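Local coordinates for uncharacterized conserved protein YjbQ/UPF0047 family, ortholog yugU B.subtilis (Clostridium acetobutylicum, PDB 1VMH) that is of unknown function but belongs to the UPF0047 (YjbQ) family and may work as a trimer, at the interface of chains A and B. Numbering follows the deposited sequence. Chains: chain A/B, Uncharacterized conserved protein YjbQ/UPF0047 family, ortholog yugU B.subtilis.

The interface of chains A and B. Residues chain A 51, 53, 140, 142, 144; chain B 48-49, 112.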
loop_
_atom_site.group_PDB
_atom_site.type_symbol
_atom_site.label_atom_id
_atom_site.label_comp_id
_atom_site.label_asym_id
_atom_site.label_seq_id
_atom_site.Cartn_x
_atom_site.Cartn_y
_atom_site.Cartn_z
ATOM N N VAL A 51 -2.637 -13.035 4.109
ATOM C CA VAL A 51 -2.130 -11.730 4.517
ATOM C C VAL A 51 -0.700 -11.898 4.964
ATOM O O VAL A 51 -0.425 -12.830 5.739
ATOM C CB VAL A 51 -2.987 -11.157 5.690
ATOM C CG1 VAL A 51 -2.413 -9.820 6.145
ATOM C CG2 VAL A 51 -4.440 -10.989 5.261
ATOM N N PHE A 53 2.533 -9.855 6.513
ATOM C CA PHE A 53 2.790 -8.634 7.308
ATOM C C PHE A 53 4.264 -8.562 7.766
ATOM O O PHE A 53 4.821 -9.571 8.273
ATOM C CB PHE A 53 1.879 -8.610 8.546
ATOM C CG PHE A 53 1.938 -7.324 9.349
ATOM C CD1 PHE A 53 2.894 -7.156 10.351
ATOM C CD2 PHE A 53 1.042 -6.297 9.111
ATOM C CE1 PHE A 53 2.930 -5.981 11.070
ATOM C CE2 PHE A 53 1.111 -5.131 9.823
ATOM C CZ PHE A 53 2.053 -4.965 10.766
ATOM N N PHE A 140 5.202 -12.382 9.009
ATOM C CA PHE A 140 4.026 -13.091 9.501
ATOM C C PHE A 140 3.115 -13.408 8.330
ATOM O O PHE A 140 2.865 -12.532 7.516
ATOM C CB PHE A 140 3.195 -12.224 10.481
ATOM C CG PHE A 140 3.964 -11.634 11.654
ATOM C CD1 PHE A 140 5.035 -12.292 12.240
ATOM C CD2 PHE A 140 3.553 -10.445 12.231
ATOM C CE1 PHE A 140 5.707 -11.739 13.325
ATOM C CE2 PHE A 140 4.202 -9.900 13.300
ATOM C CZ PHE A 140 5.274 -10.552 13.851
ATOM N N LYS A 142 -0.799 -14.862 7.697
ATOM C CA LYS A 142 -2.082 -15.268 8.246
ATOM C C LYS A 142 -3.002 -15.668 7.114
ATOM O O LYS A 142 -3.122 -14.921 6.150
ATOM C CB LYS A 142 -2.720 -14.158 9.064
ATOM C CG LYS A 142 -3.989 -14.628 9.734
ATOM C CD LYS A 142 -4.410 -13.654 10.821
ATOM C CE LYS A 142 -5.755 -14.072 11.395
ATOM N NZ LYS A 142 -5.615 -15.221 12.263
ATOM N N ILE A 144 -6.830 -16.583 6.072
ATOM C CA ILE A 144 -8.203 -16.419 6.528
ATOM C C ILE A 144 -9.143 -17.035 5.491
ATOM O O ILE A 144 -9.136 -16.603 4.348
ATOM C CB ILE A 144 -8.522 -14.934 6.728
ATOM C CG1 ILE A 144 -7.469 -14.274 7.629
ATOM C CG2 ILE A 144 -9.909 -14.766 7.380
ATOM C CD1 ILE A 144 -7.081 -12.899 7.191
ATOM O OXT ILE A 144 -9.895 -17.988 5.742
ATOM N N GLY B 48 -8.013 -12.439 14.436
ATOM C CA GLY B 48 -8.655 -11.836 13.275
ATOM C C GLY B 48 -7.770 -10.760 12.664
ATOM O O GLY B 48 -6.555 -10.823 12.788
ATOM N N MET B 49 -8.399 -9.754 12.075
ATOM C CA MET B 49 -7.723 -8.657 11.432
ATOM C C MET B 49 -8.373 -7.339 11.813
ATOM O O MET B 49 -9.594 -7.245 11.946
ATOM C CB MET B 49 -7.855 -8.819 9.898
ATOM C CG MET B 49 -7.099 -9.965 9.287
ATOM S SD MET B 49 -5.315 -9.954 9.549
ATOM C CE MET B 49 -4.889 -8.378 8.885
ATOM N N ILE B 112 -2.754 -7.817 12.042
ATOM C CA ILE B 112 -3.207 -9.074 12.576
ATOM C C ILE B 112 -3.558 -8.882 14.035
ATOM O O ILE B 112 -2.851 -8.158 14.785
ATOM C CB ILE B 112 -2.119 -10.120 12.440
ATOM C CG1 ILE B 112 -1.868 -10.425 10.952
ATOM C CG2 ILE B 112 -2.502 -11.422 13.161
ATOM C CD1 ILE B 112 -0.452 -11.048 10.651
#
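A:Phe53 and A:Phe140 meet B:Ile112 through their CB methylenes, not through a ring face. Their rings lie nearly parallel but side by side, edges adjoining, with A:Phe53 CD1 3.8 Å from A:Phe140 CD2. The terminal methyl of B:Ile112 sits across the two CB atoms, its CD1 3.8 Å from CB of A:Phe140 and slightly farther from CB of A:Phe53. It lies beyond the rim of both rings, to one side of the A:Phe53 plane. An extended chi2 (158°) carries CD1 out to this place.

Next along strand 136-143, the aliphatic chain of A:Lys142 runs antiparallel alongside B:Ile112, and its CD lies 3.8 Å from the branch methyl CG2. The same CD also reaches the sulfur of B:Met49, 4.0 Å from SD, about a quarter-turn round from CG2. The lysine therefore serves here as a hydrocarbon arm laid along two neighbouring apolar side chains.

B:Met49 bends at chi2 (-59°) and again at chi3, folding back so that CG, SD and CE each find a different neighbour. CG takes the CD1 methyl of the C-terminal residue A:Ile144 at 3.6 Å, and the ends of B:Met49 and A:Val51 meet tip to tip, the methyl CE 4.0 Å from CG1. The patch joins strands 48-53 and 136-143 of chain A to strands 48-53 and 108-114 of chain B, within a trimer that may be the working form. Past the apolar stretch, A:Lys142 CE rests 3.6 Å from the carbonyl oxygen O of B:Gly48.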